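Local structure of terminase large subunit (Thermus phage G20c, 5M1P) at residues A[156-161]-A[166-171]; A[41-46]-A[74-79]; A[26-31]-A[142-147]. The protein packages viral DNA into procapsids as the ATP-driven motor subunit and, through its nuclease domain, cuts the genome to begin and end packaging. One frame throughout, in Å; residues are numbered along the deposited sequence.

Contact 1: A[156-161]-A[166-171]; sequences FRYYRT and QVMRAY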
# COMPACT_ATOMS: atom_id res chain seq x y z
N PHE A 156 9.72 -7.46 6.91
CA PHE A 156 10.27 -7.03 5.63
C PHE A 156 11.76 -6.80 5.80
O PHE A 156 12.16 -5.98 6.62
CB PHE A 156 9.55 -5.76 5.18
CG PHE A 156 9.66 -5.51 3.72
CD1 PHE A 156 9.05 -6.38 2.81
CD2 PHE A 156 10.37 -4.42 3.23
CE1 PHE A 156 9.13 -6.16 1.46
CE2 PHE A 156 10.45 -4.19 1.87
CZ PHE A 156 9.84 -5.07 0.98
N ARG A 157 12.58 -7.53 5.04
CA ARG A 157 14.01 -7.62 5.29
C ARG A 157 14.87 -7.43 4.06
O ARG A 157 14.40 -7.55 2.92
CB ARG A 157 14.36 -8.98 5.90
CG ARG A 157 13.49 -9.42 7.05
CD ARG A 157 13.55 -8.53 8.28
NE ARG A 157 12.68 -9.10 9.31
CZ ARG A 157 12.97 -10.19 10.03
NH1 ARG A 157 14.11 -10.85 9.86
NH2 ARG A 157 12.09 -10.63 10.92
N TYR A 158 16.15 -7.17 4.32
CA TYR A 158 17.17 -7.03 3.29
C TYR A 158 17.84 -8.37 3.03
O TYR A 158 18.20 -9.09 3.96
CB TYR A 158 18.27 -6.07 3.74
CG TYR A 158 17.89 -4.62 3.77
CD1 TYR A 158 17.68 -3.92 2.59
CD2 TYR A 158 17.80 -3.92 4.97
CE1 TYR A 158 17.37 -2.56 2.61
CE2 TYR A 158 17.49 -2.56 5.00
CZ TYR A 158 17.27 -1.89 3.81
OH TYR A 158 16.96 -0.56 3.80
N TYR A 159 18.03 -8.68 1.75
CA TYR A 159 18.84 -9.81 1.29
C TYR A 159 19.77 -9.31 0.18
O TYR A 159 19.71 -8.15 -0.20
CB TYR A 159 17.93 -10.93 0.81
CG TYR A 159 17.02 -11.42 1.90
CD1 TYR A 159 17.47 -12.35 2.82
CD2 TYR A 159 15.72 -10.94 2.04
CE1 TYR A 159 16.66 -12.80 3.84
CE2 TYR A 159 14.90 -11.38 3.05
CZ TYR A 159 15.37 -12.31 3.96
OH TYR A 159 14.58 -12.74 4.98
N ARG A 160 20.62 -10.21 -0.32
CA ARG A 160 21.50 -9.91 -1.44
C ARG A 160 21.37 -10.99 -2.49
O ARG A 160 21.27 -12.16 -2.15
CB ARG A 160 22.95 -9.78 -0.95
CG ARG A 160 23.22 -8.49 -0.19
CD ARG A 160 23.47 -7.31 -1.11
NE ARG A 160 23.29 -6.01 -0.45
CZ ARG A 160 23.52 -4.83 -1.03
NH1 ARG A 160 23.32 -3.70 -0.35
NH2 ARG A 160 23.95 -4.77 -2.28
N THR A 161 21.36 -10.58 -3.75
CA THR A 161 21.31 -11.52 -4.87
C THR A 161 22.68 -12.15 -5.06
O THR A 161 23.67 -11.76 -4.42
CB THR A 161 20.87 -10.83 -6.18
OG1 THR A 161 21.85 -9.87 -6.58
CG2 THR A 161 19.53 -10.15 -6.00
N GLN A 166 21.17 -5.50 -3.86
CA GLN A 166 20.27 -5.46 -2.71
C GLN A 166 18.86 -5.84 -3.13
O GLN A 166 18.37 -5.40 -4.17
CB GLN A 166 20.23 -4.07 -2.10
CG GLN A 166 19.61 -4.01 -0.71
CD GLN A 166 19.37 -2.57 -0.27
OE1 GLN A 166 20.11 -2.03 0.56
NE2 GLN A 166 18.34 -1.96 -0.82
N VAL A 167 18.21 -6.64 -2.29
CA VAL A 167 16.81 -7.03 -2.49
C VAL A 167 16.07 -6.83 -1.16
O VAL A 167 16.65 -7.00 -0.10
CB VAL A 167 16.67 -8.46 -3.11
CG1 VAL A 167 17.99 -9.22 -3.10
CG2 VAL A 167 15.60 -9.30 -2.46
N MET A 168 14.81 -6.41 -1.25
CA MET A 168 13.94 -6.26 -0.09
C MET A 168 12.75 -7.17 -0.31
O MET A 168 12.10 -7.10 -1.35
CB MET A 168 13.44 -4.82 0.05
CG MET A 168 14.50 -3.75 0.24
SD MET A 168 13.77 -2.13 -0.07
CE MET A 168 14.91 -1.00 0.71
N ARG A 169 12.46 -8.00 0.68
CA ARG A 169 11.30 -8.89 0.62
C ARG A 169 10.94 -9.41 1.99
O ARG A 169 11.68 -9.25 2.96
CB ARG A 169 11.56 -10.06 -0.34
CG ARG A 169 12.73 -10.94 0.05
CD ARG A 169 12.60 -12.32 -0.56
NE ARG A 169 13.69 -13.20 -0.16
CZ ARG A 169 14.88 -13.24 -0.75
NH1 ARG A 169 15.18 -12.45 -1.77
NH2 ARG A 169 15.78 -14.11 -0.30
N ALA A 170 9.79 -10.07 2.04
CA ALA A 170 9.35 -10.73 3.25
C ALA A 170 10.30 -11.83 3.70
O ALA A 170 10.86 -12.58 2.90
CB ALA A 170 7.97 -11.32 3.05
N TYR A 171 10.48 -11.89 5.01
CA TYR A 171 11.14 -13.00 5.67
C TYR A 171 10.43 -14.31 5.34
O TYR A 171 9.21 -14.35 5.19
CB TYR A 171 11.09 -12.75 7.18
CG TYR A 171 11.54 -13.89 8.05
CD1 TYR A 171 12.90 -14.12 8.27
CD2 TYR A 171 10.61 -14.70 8.69
CE1 TYR A 171 13.31 -15.15 9.11
CE2 TYR A 171 11.02 -15.74 9.52
CZ TYR A 171 12.36 -15.97 9.72
OH TYR A 171 12.74 -16.99 10.55
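The guanidinium of Arg169 lies flat on one face of the Tyr159 ring, the two planes only 4° apart, in an off-centre cation-pi stack with Arg169 CZ 4.1 Å from the ring centroid. CD2 of the tyrosine sits over the centre of the guanidinium, while NH2 of the arginine lies toward the rim of the ring. Arg169 CG takes the position between its own backbone N and carbonyl carbon (chi1 61°), and from there the extended chain crosses the tyrosine at about a right angle. The carbonyl oxygen of Arg169 meets the edge of the same ring in its plane.

CB of Tyr171 stands over the centre of the Arg157 guanidinium, whose NE and NH1 are bonded to Arg154 O and Asn5 OD1. CB of Gln166 sits over the centre of the Arg160 guanidinium, 3.5 Å from Arg160 CZ, and NH2 of that arginine is held by Gly164 O. One face of the Phe156 ring receives the backbone N of Arg169 near its rim, and CE2 of Phe156 reaches Met168 CB at 3.6 Å. Met168 runs alongside Tyr158, bringing its CE to 3.5 Å from Tyr158 CE1.

Arg157, Tyr159 and Arg169 share one face of the hairpin, Phe156, Tyr158 and Met168 the other. Between these layers the backbones form an antiparallel ladder. Arg157 with Arg169 and Tyr159 with Val167 are the hydrogen-bonded pairs, the straightest bond running from Tyr159 N to Val167 O (2.9 Å, 174° at the hydrogen).

The strands make a two-stranded beta hairpin on the surface, separate from the main sheet. The face bearing Phe156 and Met168 rests on Ile129 of helix 122-137, and backbone bonds join strand 156-160 to Asn5 and Val7 near the chain start.

Contact 2: A[41-46]-A[74-79]; sequences ADFGKN and SDQVAR. With CA (calcium ion), chain C.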
# COMPACT_ATOMS: atom_id res chain seq x y z
N ALA A 41 -2.23 1.27 -4.35
CA ALA A 41 -2.91 0.07 -4.78
C ALA A 41 -1.94 -0.96 -5.31
O ALA A 41 -1.26 -0.74 -6.33
CB ALA A 41 -3.96 0.41 -5.81
N ASP A 42 -1.86 -2.06 -4.56
CA ASP A 42 -1.14 -3.28 -4.89
C ASP A 42 -2.23 -4.28 -5.23
O ASP A 42 -3.04 -4.65 -4.37
CB ASP A 42 -0.33 -3.74 -3.65
CG ASP A 42 0.46 -5.01 -3.90
OD1 ASP A 42 -0.13 -6.10 -3.79
OD2 ASP A 42 1.67 -4.93 -4.15
N PHE A 43 -2.30 -4.69 -6.49
CA PHE A 43 -3.39 -5.56 -6.95
C PHE A 43 -3.18 -7.00 -6.52
O PHE A 43 -2.08 -7.40 -6.15
CB PHE A 43 -3.57 -5.44 -8.46
CG PHE A 43 -4.13 -4.12 -8.86
CD1 PHE A 43 -5.50 -3.90 -8.79
CD2 PHE A 43 -3.29 -3.08 -9.22
CE1 PHE A 43 -6.02 -2.66 -9.12
CE2 PHE A 43 -3.81 -1.84 -9.55
CZ PHE A 43 -5.18 -1.64 -9.50
N GLY A 44 -4.29 -7.74 -6.52
CA GLY A 44 -4.30 -9.18 -6.32
C GLY A 44 -4.15 -9.78 -7.70
O GLY A 44 -5.14 -10.03 -8.40
N LYS A 45 -2.90 -9.95 -8.12
CA LYS A 45 -2.59 -10.39 -9.48
C LYS A 45 -3.11 -11.80 -9.73
O LYS A 45 -3.75 -12.05 -10.75
CB LYS A 45 -1.09 -10.30 -9.76
N ASN A 46 -2.83 -12.72 -8.81
CA ASN A 46 -3.39 -14.07 -8.85
C ASN A 46 -3.98 -14.45 -7.48
O ASN A 46 -5.03 -13.93 -7.12
CB ASN A 46 -2.36 -15.07 -9.40
CG ASN A 46 -2.93 -16.47 -9.55
OD1 ASN A 46 -4.00 -16.65 -10.14
ND2 ASN A 46 -2.24 -17.46 -9.00
N SER A 74 -12.10 -7.52 -11.88
CA SER A 74 -13.12 -6.48 -11.99
C SER A 74 -13.60 -6.00 -10.62
O SER A 74 -13.82 -4.80 -10.42
CB SER A 74 -14.29 -6.95 -12.85
OG SER A 74 -15.08 -5.84 -13.23
N ASP A 75 -13.76 -6.93 -9.68
CA ASP A 75 -14.14 -6.57 -8.31
C ASP A 75 -13.07 -5.71 -7.64
O ASP A 75 -13.39 -4.75 -6.93
CB ASP A 75 -14.44 -7.83 -7.48
CG ASP A 75 -14.99 -7.52 -6.10
OD1 ASP A 75 -15.72 -6.52 -5.95
OD2 ASP A 75 -14.69 -8.31 -5.19
N GLN A 76 -11.80 -6.03 -7.86
CA GLN A 76 -10.72 -5.18 -7.33
C GLN A 76 -10.82 -3.74 -7.83
O GLN A 76 -10.71 -2.80 -7.04
CB GLN A 76 -9.36 -5.76 -7.67
CG GLN A 76 -9.07 -7.06 -6.96
CD GLN A 76 -7.73 -7.61 -7.33
OE1 GLN A 76 -6.74 -6.88 -7.34
NE2 GLN A 76 -7.68 -8.90 -7.66
N VAL A 77 -11.06 -3.59 -9.13
CA VAL A 77 -11.23 -2.27 -9.72
C VAL A 77 -12.49 -1.58 -9.18
O VAL A 77 -12.46 -0.38 -8.88
CB VAL A 77 -11.21 -2.32 -11.26
CG1 VAL A 77 -11.56 -0.96 -11.85
CG2 VAL A 77 -9.83 -2.76 -11.76
N ALA A 78 -13.59 -2.31 -9.04
CA ALA A 78 -14.82 -1.73 -8.47
C ALA A 78 -14.62 -1.29 -7.02
O ALA A 78 -15.15 -0.24 -6.62
CB ALA A 78 -15.97 -2.73 -8.55
N ARG A 79 -13.86 -2.06 -6.25
CA ARG A 79 -13.62 -1.71 -4.84
C ARG A 79 -12.74 -0.47 -4.77
O ARG A 79 -12.96 0.43 -3.93
CB ARG A 79 -12.98 -2.88 -4.08
CG ARG A 79 -13.86 -4.12 -3.96
CD ARG A 79 -15.11 -3.96 -3.11
NE ARG A 79 -15.83 -5.23 -2.97
CZ ARG A 79 -17.13 -5.37 -2.69
NH1 ARG A 79 -17.65 -6.59 -2.59
NH2 ARG A 79 -17.94 -4.32 -2.53
CA CA C . -0.68 -8.24 -4.41
O HOH W 1 1.45 -8.47 -5.33
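A single side-chain amide takes the place of a backbone partner for Gly44: Gln76, reaching out from helix 73-86, bonds to both the N-H and the C=O of this glycine. Its OE1 accepts from Gly44 N at 2.7 Å, with the donor tilted 31° from the amide carbonyl plane. Its NE2 donates to Gly44 O at 2.9 Å in a nearly straight bond (177° at the hydrogen), which meets a lone pair of the glycine carbonyl in its plane. NE2 also donates to Ala71 O, so this buried amide is gripped at both ends and its rotation is fixed. The glutamine can span the gap because its chain is extended beyond CG.

OE1 has a second neighbour in Phe43. It approaches the edge of the phenyl ring in the ring plane, 3.5 Å from Phe43 CD1, so that the C-H at CD1 points toward the oxygen. The ring itself packs on Ile103 of helix 101-109 and Ala94 of strand 91-94.

The loop held in this way leads directly from the calcium site. Asp42 OD1 (2.3 Å), Phe43 O (2.4 Å) and a water bind the calcium ion, with Asp48, Tyr49 and Asp177 completing the shell. With its CG anti to the backbone N (chi1 180°), Asp42 turns its carboxylate from the end of strand 37-42 to the metal. Gln76 holds the N-H of the very peptide whose carbonyl, Phe43 O, binds the ion, and is thus a second-shell residue. An aspartate at the end of a central strand, binding metal, is characteristic of the RNase H-like nuclease fold, here used for RuvC-like two-metal DNA cleavage.

Contact 3: A[26-31]-A[142-147]; sequences LVVEDY and AVPNDK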
# COMPACT_ATOMS: atom_id res chain seq x y z
N LEU A 26 -10.51 -1.81 6.93
CA LEU A 26 -10.18 -1.29 8.25
C LEU A 26 -10.31 0.22 8.18
O LEU A 26 -9.50 0.88 7.54
CB LEU A 26 -8.75 -1.67 8.64
CG LEU A 26 -8.41 -3.16 8.61
CD1 LEU A 26 -7.07 -3.41 9.30
CD2 LEU A 26 -9.52 -4.01 9.19
N VAL A 27 -11.32 0.77 8.84
CA VAL A 27 -11.65 2.19 8.68
C VAL A 27 -11.18 2.90 9.93
O VAL A 27 -11.72 2.66 11.01
CB VAL A 27 -13.16 2.44 8.47
CG1 VAL A 27 -13.44 3.92 8.22
CG2 VAL A 27 -13.66 1.61 7.29
N VAL A 28 -10.18 3.76 9.77
CA VAL A 28 -9.66 4.59 10.85
C VAL A 28 -10.51 5.84 10.98
O VAL A 28 -10.91 6.24 12.08
CB VAL A 28 -8.19 4.97 10.61
CG1 VAL A 28 -7.70 5.92 11.69
CG2 VAL A 28 -7.32 3.72 10.62
N GLU A 29 -10.76 6.50 9.86
CA GLU A 29 -11.61 7.66 9.88
C GLU A 29 -12.30 7.86 8.55
O GLU A 29 -11.77 7.52 7.48
CB GLU A 29 -10.84 8.90 10.29
CG GLU A 29 -9.72 9.31 9.37
CD GLU A 29 -8.90 10.43 9.97
OE1 GLU A 29 -9.10 11.59 9.58
OE2 GLU A 29 -8.07 10.15 10.87
N ASP A 30 -13.50 8.41 8.64
CA ASP A 30 -14.30 8.65 7.46
C ASP A 30 -13.76 9.89 6.75
O ASP A 30 -12.96 10.64 7.29
CB ASP A 30 -15.78 8.76 7.82
CG ASP A 30 -16.41 7.41 8.18
OD1 ASP A 30 -16.05 6.38 7.56
OD2 ASP A 30 -17.29 7.38 9.04
N TYR A 31 -14.18 10.04 5.50
CA TYR A 31 -13.76 11.14 4.64
C TYR A 31 -13.96 12.52 5.31
O TYR A 31 -15.04 12.82 5.82
CB TYR A 31 -14.59 11.08 3.36
CG TYR A 31 -14.37 12.21 2.38
CD1 TYR A 31 -13.08 12.58 1.98
CD2 TYR A 31 -15.45 12.87 1.81
CE1 TYR A 31 -12.86 13.58 1.06
CE2 TYR A 31 -15.25 13.87 0.87
CZ TYR A 31 -13.96 14.24 0.51
OH TYR A 31 -13.76 15.26 -0.41
N ALA A 142 1.38 6.70 9.98
CA ALA A 142 0.35 6.31 10.92
C ALA A 142 -0.59 5.33 10.24
O ALA A 142 -1.17 5.65 9.21
CB ALA A 142 -0.40 7.54 11.41
N VAL A 143 -0.69 4.13 10.80
CA VAL A 143 -1.41 3.02 10.19
C VAL A 143 -2.41 2.38 11.15
O VAL A 143 -2.27 2.54 12.37
CB VAL A 143 -0.44 1.93 9.68
CG1 VAL A 143 0.56 2.52 8.70
CG2 VAL A 143 0.29 1.21 10.81
N PRO A 144 -3.41 1.64 10.62
CA PRO A 144 -4.28 0.89 11.50
C PRO A 144 -3.49 -0.07 12.38
O PRO A 144 -2.58 -0.74 11.90
CB PRO A 144 -5.18 0.11 10.54
CG PRO A 144 -5.13 0.86 9.25
CD PRO A 144 -3.75 1.45 9.20
N ASN A 145 -3.82 -0.10 13.67
CA ASN A 145 -3.10 -0.89 14.65
C ASN A 145 -3.58 -2.34 14.56
O ASN A 145 -4.31 -2.85 15.42
CB ASN A 145 -3.33 -0.28 16.04
CG ASN A 145 -2.44 -0.90 17.10
OD1 ASN A 145 -1.64 -1.79 16.83
ND2 ASN A 145 -2.58 -0.41 18.33
N ASP A 146 -3.14 -3.00 13.50
CA ASP A 146 -3.60 -4.32 13.14
C ASP A 146 -2.36 -5.19 13.10
O ASP A 146 -1.39 -4.86 12.41
CB ASP A 146 -4.27 -4.27 11.77
CG ASP A 146 -4.68 -5.63 11.28
OD1 ASP A 146 -5.67 -6.18 11.80
OD2 ASP A 146 -3.98 -6.15 10.40
N LYS A 147 -2.41 -6.32 13.79
CA LYS A 147 -1.21 -7.14 13.93
C LYS A 147 -0.66 -7.62 12.59
O LYS A 147 0.54 -7.67 12.40
CB LYS A 147 -1.50 -8.34 14.83
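Apolar contacts join the two segments, and Pro144 is at their middle. Val28 CG2 lies 3.9 Å from Pro144 CG, the two side chains crossing at about a right angle, and Leu26 CD1 comes to 4.2 Å from Pro144 CB. The valine methyl sits anti to its own carbonyl carbon, on the side facing the proline ring. Ile62 of strand 61-69 and Ile149 of helix 147-154 pack against the same proline.

The remaining contact is between an apolar and a charged group. Leu26 CD1 also touches Asp146, 3.8 Å from its CG, and covers part of a buried carboxylate.

No hydrogen bond links the segments; the polar bonds of Asp146 go to other partners. OD1 forms a salt bridge with Arg21 and a weak hydrogen bond with Tyr19 OH, both on strand 15-22, and the arginine would be expected to stabilise the charged form of the acid. OD2 accepts weakly from Ile149 N, which makes Asp146 the N-cap of helix 147-154.

Strand 25-27 and Val28 thus touch edge strand 142-144 and its loop, although strand 15-22 separates the two strands in the RNase H-like mixed sheet, and an N-capped helix follows that edge.

Contacts 2 and 3 both reach the large mixed sheet, with centres about 20 Å apart: contact 2 extends from central strand 37-42 at the metal, whereas contact 3 involves strands toward the 142-144 edge. Along the chain, contact 2 is nested inside the loop that contact 3 closes. The hairpin of contact 1 follows both and projects from the body, its centre about 25 Å from that of contact 2 and 27 Å from that of contact 3. Only contact 2 supplies calcium ligands. Contact 1 stands apart from the ion, the Phe156 side chain about 12 Å from it and that of Ala170 about 9 Å from the side chain of Asp177.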